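Local coordinates for protein mannitol dehydrogenase (Helicobacter pylori, PDB 3TWO) that probably interconverts cinnamyl alcohols and the corresponding aldehydes with NADP(H), as a zinc-binding alcohol dehydrogenase, at residues Lys6-Phe11 and Lys321-Ala326; Arg30-Asp35 and Asn141-Val146; Val221-Thr226 and Cys231-Asp236. All coordinates share one frame; numbering follows the deposited sequence.

Contact 1 spans almost the whole chain, setting an N-terminal strand against a helix near the C-terminus; contacts 2 and 3 both lie nested within the loop it closes, and none of the three touches another. In contact 2 the touching residues are all buried, and branched aliphatic groups meet inside the GroES-like fold. Contact 1 is also largely buried and pairs an aromatic with an aliphatic side chain, though the exposed Lys321 lies at its margin. Contact 3 is local and only partly buried, at the edge of the coenzyme-binding Rossmann fold; it mixes aromatic, sulfur and charged groups. No two contacts share a strand or helix; contacts 2 and 3 fall on opposite sides of the chain's centre.

Contact 1: Lys6-Phe11 and Lys321-Ala326; sequences KGFAIF and KDIDTA
The 2.9 Å bond from Ala326 N to Asp322 O closes the turn that carries Ile323 against Phe8, where helix 323-331 faces strand 3-9. Between the two residues the meeting is purely apolar. The Ile323 methyl CD1 lies 3.5 Å from Phe8 CB and 3.8 Å from Phe8 CG, at the root of the aromatic side chain, and it approaches the ring obliquely. Ile323 has CG1 anti to its carbonyl carbon (chi1 -69°), and a nearly extended second torsion (chi2 157°) carries CD1 out to the strand. One ring atom, Phe8 CE2, lies 4.3 Å from Lys321 N, also obliquely. Phe347 meets the Phe8 ring, Ile341 of strand 338-342 packs on Ile323, and Asp324 OD1 accepts a hydrogen bond from Phe17 N. The helix is the connection of a beta-alpha-beta crossover between the parallel strands 315-318 and 338-342, and the contact sets the N-terminal strand against it, some 310 residues away in sequence. Resting on one methyl group and an aromatic root, it depends on shape and dispersion, with the directional bonding supplied by the surrounding backbone and by Asp324.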
# COMPACT_ATOMS: atom_id res chain seq x y z
N LYS B 6 -9.53 -10.06 40.37
CA LYS B 6 -10.25 -11.16 39.77
C LYS B 6 -10.81 -10.83 38.40
O LYS B 6 -11.01 -9.69 38.05
CB LYS B 6 -11.32 -11.72 40.70
CG LYS B 6 -12.08 -10.67 41.47
CD LYS B 6 -12.97 -11.36 42.49
CE LYS B 6 -13.74 -10.37 43.33
NZ LYS B 6 -15.10 -10.95 43.53
N GLY B 7 -11.07 -11.88 37.64
CA GLY B 7 -11.52 -11.70 36.27
C GLY B 7 -11.93 -12.99 35.61
O GLY B 7 -12.17 -13.99 36.25
N PHE B 8 -12.03 -12.91 34.29
CA PHE B 8 -12.50 -13.99 33.47
C PHE B 8 -11.37 -14.36 32.53
O PHE B 8 -11.02 -13.56 31.64
CB PHE B 8 -13.78 -13.55 32.72
CG PHE B 8 -14.92 -13.30 33.67
CD1 PHE B 8 -15.16 -12.01 34.15
CD2 PHE B 8 -15.64 -14.37 34.19
CE1 PHE B 8 -16.18 -11.76 35.10
CE2 PHE B 8 -16.66 -14.15 35.16
CZ PHE B 8 -16.93 -12.83 35.59
N ALA B 9 -10.78 -15.54 32.81
CA ALA B 9 -9.63 -16.08 32.11
C ALA B 9 -9.97 -17.28 31.22
O ALA B 9 -10.86 -18.09 31.54
CB ALA B 9 -8.46 -16.50 33.13
N ILE B 10 -9.19 -17.42 30.13
CA ILE B 10 -9.23 -18.64 29.29
C ILE B 10 -7.88 -19.35 29.37
O ILE B 10 -6.82 -18.70 29.33
CB ILE B 10 -9.62 -18.25 27.84
CG1 ILE B 10 -9.65 -19.49 26.93
CG2 ILE B 10 -8.70 -17.11 27.30
CD1 ILE B 10 -10.10 -19.15 25.47
N PHE B 11 -7.88 -20.67 29.53
CA PHE B 11 -6.62 -21.35 29.81
C PHE B 11 -5.92 -22.01 28.63
O PHE B 11 -4.77 -22.48 28.76
CB PHE B 11 -6.83 -22.40 30.88
CG PHE B 11 -6.67 -21.86 32.26
CD1 PHE B 11 -7.64 -20.98 32.80
CD2 PHE B 11 -5.53 -22.20 33.02
CE1 PHE B 11 -7.49 -20.46 34.10
CE2 PHE B 11 -5.37 -21.68 34.33
CZ PHE B 11 -6.37 -20.80 34.88
N LYS B 321 -20.18 -13.73 32.72
CA LYS B 321 -20.57 -15.11 32.41
C LYS B 321 -21.12 -15.22 30.99
O LYS B 321 -21.38 -16.30 30.54
CB LYS B 321 -21.63 -15.60 33.41
CG LYS B 321 -22.98 -15.09 33.03
CD LYS B 321 -24.03 -15.14 34.14
CE LYS B 321 -25.30 -14.56 33.58
NZ LYS B 321 -26.51 -14.92 34.38
N ASP B 322 -21.36 -14.13 30.28
CA ASP B 322 -21.92 -14.26 28.92
C ASP B 322 -20.80 -14.24 27.90
O ASP B 322 -21.07 -14.27 26.69
CB ASP B 322 -22.88 -13.08 28.58
CG ASP B 322 -24.09 -12.99 29.53
OD1 ASP B 322 -24.91 -13.96 29.56
OD2 ASP B 322 -24.26 -11.93 30.21
N ILE B 323 -19.54 -14.14 28.34
CA ILE B 323 -18.44 -13.90 27.39
C ILE B 323 -18.39 -14.95 26.26
O ILE B 323 -18.23 -14.59 25.06
CB ILE B 323 -17.02 -13.82 28.11
CG1 ILE B 323 -16.91 -12.56 28.97
CG2 ILE B 323 -15.91 -13.76 27.11
CD1 ILE B 323 -15.87 -12.64 30.09
N ASP B 324 -18.51 -16.23 26.62
CA ASP B 324 -18.50 -17.28 25.66
C ASP B 324 -19.62 -17.16 24.65
O ASP B 324 -19.38 -17.36 23.49
CB ASP B 324 -18.53 -18.64 26.35
CG ASP B 324 -17.16 -18.99 26.92
OD1 ASP B 324 -17.02 -19.18 28.11
OD2 ASP B 324 -16.21 -19.03 26.16
N THR B 325 -20.82 -16.82 25.10
CA THR B 325 -21.91 -16.51 24.19
C THR B 325 -21.62 -15.33 23.28
O THR B 325 -21.81 -15.43 22.08
CB THR B 325 -23.20 -16.30 25.00
OG1 THR B 325 -23.48 -17.57 25.61
CG2 THR B 325 -24.37 -15.87 24.04
N ALA B 326 -21.10 -14.23 23.81
CA ALA B 326 -20.69 -13.08 22.97
C ALA B 326 -19.70 -13.52 21.85
O ALA B 326 -19.90 -13.17 20.68
CB ALA B 326 -20.08 -11.96 23.81

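Contact 2: Arg30-Asp35 and Asn141-Val146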
# COMPACT_ATOMS: atom_id res chain seq x y z
N ARG B 30 4.37 6.27 40.18
CA ARG B 30 3.68 6.87 39.02
C ARG B 30 2.44 6.11 38.52
O ARG B 30 1.91 6.45 37.47
CB ARG B 30 4.61 6.99 37.81
CG ARG B 30 5.81 7.90 37.92
CD ARG B 30 5.42 9.36 37.84
NE ARG B 30 5.69 9.94 39.13
CZ ARG B 30 6.72 10.75 39.40
NH1 ARG B 30 7.56 11.14 38.43
NH2 ARG B 30 6.90 11.19 40.64
N ASP B 31 2.02 5.06 39.23
CA ASP B 31 0.87 4.23 38.80
C ASP B 31 -0.44 4.77 39.37
O ASP B 31 -0.45 5.50 40.38
CB ASP B 31 1.03 2.78 39.30
CG ASP B 31 2.15 2.01 38.61
OD1 ASP B 31 2.45 2.31 37.43
OD2 ASP B 31 2.73 1.09 39.25
N VAL B 32 -1.53 4.35 38.76
CA VAL B 32 -2.86 4.46 39.37
C VAL B 32 -3.56 3.10 39.34
O VAL B 32 -3.34 2.30 38.43
CB VAL B 32 -3.75 5.49 38.62
CG1 VAL B 32 -3.05 6.84 38.61
CG2 VAL B 32 -4.08 5.02 37.16
N LEU B 33 -4.36 2.87 40.37
CA LEU B 33 -5.20 1.67 40.53
C LEU B 33 -6.60 2.07 40.13
O LEU B 33 -7.18 2.99 40.72
CB LEU B 33 -5.21 1.25 42.02
CG LEU B 33 -6.20 0.18 42.49
CD1 LEU B 33 -6.13 -1.00 41.59
CD2 LEU B 33 -5.94 -0.20 44.01
N ILE B 34 -7.13 1.40 39.12
CA ILE B 34 -8.42 1.71 38.57
C ILE B 34 -9.35 0.57 38.89
O ILE B 34 -9.02 -0.60 38.63
CB ILE B 34 -8.29 1.86 37.04
CG1 ILE B 34 -7.43 3.11 36.70
CG2 ILE B 34 -9.69 1.85 36.40
CD1 ILE B 34 -6.95 3.22 35.22
N ASP B 35 -10.50 0.90 39.47
CA ASP B 35 -11.61 -0.03 39.57
C ASP B 35 -12.35 -0.02 38.24
O ASP B 35 -12.81 1.03 37.81
CB ASP B 35 -12.62 0.41 40.65
CG ASP B 35 -12.43 -0.31 41.95
OD1 ASP B 35 -11.30 -0.73 42.27
OD2 ASP B 35 -13.45 -0.47 42.67
N ASN B 141 0.76 7.85 32.55
CA ASN B 141 0.92 8.39 31.17
C ASN B 141 0.20 7.61 30.08
O ASN B 141 0.30 7.97 28.92
CB ASN B 141 2.39 8.56 30.81
CG ASN B 141 3.08 9.47 31.81
OD1 ASN B 141 2.98 10.68 31.73
ND2 ASN B 141 3.71 8.86 32.83
N TYR B 142 -0.48 6.53 30.50
CA TYR B 142 -1.23 5.61 29.62
C TYR B 142 -2.70 5.56 30.04
O TYR B 142 -3.45 4.67 29.63
CB TYR B 142 -0.57 4.21 29.67
CG TYR B 142 0.84 4.33 29.22
CD1 TYR B 142 1.86 4.71 30.13
CD2 TYR B 142 1.17 4.21 27.86
CE1 TYR B 142 3.16 4.91 29.71
CE2 TYR B 142 2.54 4.41 27.43
CZ TYR B 142 3.50 4.74 28.37
OH TYR B 142 4.82 4.91 28.00
N VAL B 143 -3.13 6.54 30.83
CA VAL B 143 -4.51 6.58 31.30
C VAL B 143 -5.28 7.74 30.61
O VAL B 143 -4.81 8.88 30.55
CB VAL B 143 -4.55 6.69 32.85
CG1 VAL B 143 -6.01 6.83 33.36
CG2 VAL B 143 -3.86 5.46 33.49
N ILE B 144 -6.48 7.47 30.11
CA ILE B 144 -7.22 8.51 29.40
C ILE B 144 -8.17 9.19 30.39
O ILE B 144 -8.86 8.49 31.14
CB ILE B 144 -8.01 7.86 28.20
CG1 ILE B 144 -7.01 7.03 27.31
CG2 ILE B 144 -8.93 8.91 27.46
CD1 ILE B 144 -5.73 7.81 26.90
N SER B 145 -8.26 10.51 30.37
CA SER B 145 -9.17 11.22 31.23
C SER B 145 -10.58 11.28 30.61
O SER B 145 -10.73 11.52 29.42
CB SER B 145 -8.65 12.63 31.43
OG SER B 145 -9.67 13.37 31.95
N VAL B 146 -11.61 11.00 31.40
CA VAL B 146 -12.98 10.90 30.84
C VAL B 146 -13.90 11.83 31.63
O VAL B 146 -13.83 11.84 32.88
CB VAL B 146 -13.53 9.47 30.95
CG1 VAL B 146 -15.03 9.43 30.62
CG2 VAL B 146 -12.72 8.51 30.03
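Val32 and Ile34 point the same way from strand 31-40 and both meet Val143, inside the curled beta-sheet of the GroES-like domain of alcohol dehydrogenases. The two backbones do not pair: the CA atoms of Val32 and Val143 are 8.5 Å apart, and the gap is bridged by side chains alone. In the sheet order, strands 65-73 and 85-88 lie between strand 31-40 and strand 144-145, so the contact reaches across the inside of the curl. Val143, next to Ile144 in the chain, offers both its methyl groups as a fork. Its CG1 stands opposite the backbone N (chi1 176°), which puts CG2 beside that nitrogen; CG2 faces Val32 and shares Ile34 with CG1. Ile34 comes at this fork end-on: with CG1 anti to its own carbonyl carbon and chi2 near extended (167°), the chain meets Val143 tip to tip. Val32 comes in obliquely, and CG2 is the branch that reaches across. Strand 85-88 closes one flank, Val86 touching both Ile34 and Val143, while Ile70 and Val73 of strand 65-73 pack on Val32 and Phe80 on Val143. From strand 135-139, Val138 touches Val143 and is hydrogen-bonded through its backbone to Val32, tying the two segments together at second hand. All three touching residues are buried, and their contact is hydrocarbon throughout. The Ile34 methyl CD1 straddles the fork, 4.2 Å from Val143 CG1 and 4.2 Å from Val143 CG2, whereas Val32 CG2 comes closer to a single branch, 3.7 Å from Val143 CG2.

Contact 3: Val221-Thr226 and Cys231-Asp236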
# COMPACT_ATOMS: atom_id res chain seq x y z
N VAL B 221 -25.80 6.59 6.54
CA VAL B 221 -25.12 5.91 5.44
C VAL B 221 -25.92 6.10 4.18
O VAL B 221 -27.18 6.03 4.21
CB VAL B 221 -24.97 4.42 5.75
CG1 VAL B 221 -24.49 3.65 4.53
CG2 VAL B 221 -23.96 4.27 6.90
N LYS B 222 -25.22 6.37 3.08
CA LYS B 222 -25.92 6.66 1.84
C LYS B 222 -26.05 5.41 0.92
O LYS B 222 -27.02 5.28 0.19
CB LYS B 222 -25.28 7.87 1.12
CG LYS B 222 -26.27 9.21 1.04
CD LYS B 222 -26.60 9.98 2.42
CE LYS B 222 -26.25 11.52 2.40
NZ LYS B 222 -24.74 11.82 2.18
N HIS B 223 -25.08 4.49 0.98
CA HIS B 223 -25.18 3.24 0.21
C HIS B 223 -24.82 2.07 1.09
O HIS B 223 -23.88 2.15 1.91
CB HIS B 223 -24.27 3.21 -1.03
CG HIS B 223 -24.44 4.38 -1.95
ND1 HIS B 223 -23.61 5.48 -1.90
CD2 HIS B 223 -25.33 4.62 -2.94
CE1 HIS B 223 -23.99 6.36 -2.81
NE2 HIS B 223 -25.02 5.85 -3.46
N PHE B 224 -25.58 0.99 0.93
CA PHE B 224 -25.34 -0.21 1.70
C PHE B 224 -25.11 -1.32 0.69
O PHE B 224 -25.96 -1.55 -0.12
CB PHE B 224 -26.56 -0.56 2.57
CG PHE B 224 -26.25 -1.59 3.61
CD1 PHE B 224 -25.81 -1.21 4.90
CD2 PHE B 224 -26.36 -2.94 3.33
CE1 PHE B 224 -25.52 -2.12 5.84
CE2 PHE B 224 -26.05 -3.87 4.33
CZ PHE B 224 -25.62 -3.47 5.56
N TYR B 225 -23.98 -2.01 0.76
CA TYR B 225 -23.75 -3.16 -0.14
C TYR B 225 -23.53 -4.45 0.62
O TYR B 225 -23.05 -4.43 1.77
CB TYR B 225 -22.51 -2.88 -0.96
CG TYR B 225 -22.60 -1.59 -1.74
CD1 TYR B 225 -21.69 -0.52 -1.45
CD2 TYR B 225 -23.57 -1.40 -2.75
CE1 TYR B 225 -21.74 0.65 -2.16
CE2 TYR B 225 -23.61 -0.22 -3.49
CZ TYR B 225 -22.67 0.79 -3.18
OH TYR B 225 -22.66 1.98 -3.83
N THR B 226 -23.91 -5.57 0.01
CA THR B 226 -23.62 -6.88 0.61
C THR B 226 -22.48 -7.59 -0.16
O THR B 226 -22.13 -8.73 0.12
CB THR B 226 -24.88 -7.78 0.66
OG1 THR B 226 -25.46 -7.84 -0.65
CG2 THR B 226 -25.94 -7.22 1.67
N CYS B 231 -20.70 -2.17 -5.78
CA CYS B 231 -20.43 -0.74 -5.73
C CYS B 231 -19.99 -0.27 -7.11
O CYS B 231 -18.98 -0.69 -7.61
CB CYS B 231 -19.39 -0.40 -4.65
SG CYS B 231 -18.78 1.31 -4.71
N LYS B 232 -20.75 0.62 -7.72
CA LYS B 232 -20.46 0.99 -9.08
C LYS B 232 -19.76 2.35 -9.19
O LYS B 232 -19.68 2.92 -10.25
CB LYS B 232 -21.75 0.89 -9.91
CG LYS B 232 -22.24 -0.56 -9.93
CD LYS B 232 -21.40 -1.33 -11.00
CE LYS B 232 -21.15 -2.84 -10.70
NZ LYS B 232 -22.28 -3.54 -10.07
N GLU B 233 -19.19 2.82 -8.09
CA GLU B 233 -18.76 4.20 -7.96
C GLU B 233 -17.32 4.16 -7.50
O GLU B 233 -16.94 3.24 -6.81
CB GLU B 233 -19.62 4.76 -6.82
CG GLU B 233 -19.36 6.14 -6.40
CD GLU B 233 -20.50 6.72 -5.56
OE1 GLU B 233 -20.97 6.13 -4.57
OE2 GLU B 233 -20.89 7.83 -5.89
N GLU B 234 -16.50 5.15 -7.83
CA GLU B 234 -15.17 5.23 -7.21
C GLU B 234 -15.19 5.93 -5.85
O GLU B 234 -15.78 6.99 -5.71
CB GLU B 234 -14.23 5.98 -8.15
CG GLU B 234 -14.06 5.29 -9.49
CD GLU B 234 -12.85 5.83 -10.25
OE1 GLU B 234 -11.96 5.00 -10.54
OE2 GLU B 234 -12.78 7.06 -10.54
N LEU B 235 -14.51 5.35 -4.85
CA LEU B 235 -14.47 5.96 -3.54
C LEU B 235 -13.13 6.63 -3.31
O LEU B 235 -12.17 6.23 -3.92
CB LEU B 235 -14.74 4.90 -2.43
CG LEU B 235 -16.03 4.07 -2.71
CD1 LEU B 235 -16.39 3.12 -1.55
CD2 LEU B 235 -17.19 4.99 -2.93
N ASP B 236 -13.09 7.62 -2.43
CA ASP B 236 -11.84 8.32 -2.14
C ASP B 236 -11.07 7.64 -1.01
O ASP B 236 -9.86 7.77 -0.91
CB ASP B 236 -12.17 9.74 -1.67
CG ASP B 236 -12.87 10.54 -2.73
OD1 ASP B 236 -12.31 10.74 -3.83
OD2 ASP B 236 -13.98 10.99 -2.45
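Tyr225 leaves its strand with CB directed toward Cys231, and CG set anti to the carbonyl carbon carries the ring out until one face lies under that cysteine. Along the near side of the ring, CD1 is 3.9 Å from Cys231 CB and CE1 only 3.6 Å from the same atom. Further out, Tyr225 CZ lies 3.7 Å from Cys231 CA, so the ring also runs under the cysteine backbone. At the tip, the hydroxyl OH is 4.0 Å from Cys231 SG. The Cys231 CB sits above the face in a CH-pi contact, 25° off the ring normal, displaced from the centroid toward the rim. The sulfur, anti to its backbone N, stands further off: SG is 4.8 Å from the Tyr225 ring centroid in an oblique sulfur-aromatic contact. Phe206 meets the same tyrosine ring and also touches Cys231.

Strand 223-225 is the outermost strand at one end of the six-stranded parallel sheet of the Rossmann fold. After it the chain crosses back to strand 235-240, in the other half of the sheet, and the loop making this crossing holds Cys231 and Glu233. The Tyr225 side chain lies about 9 Å from bound NADPH.

Two residues before the tyrosine, His223 points across to the same loop. Its CE1 is 3.5 Å from Glu233 OE1, an approach oblique to the imidazole, with the ring and carboxylate planes 81° apart. The extended Glu233 chain has its stronger polar partner in Lys179, whose NZ forms a salt bridge with OE2. His223 ND1 makes a weak hydrogen bond with Ser204 OG on the neighbouring strand 202-206.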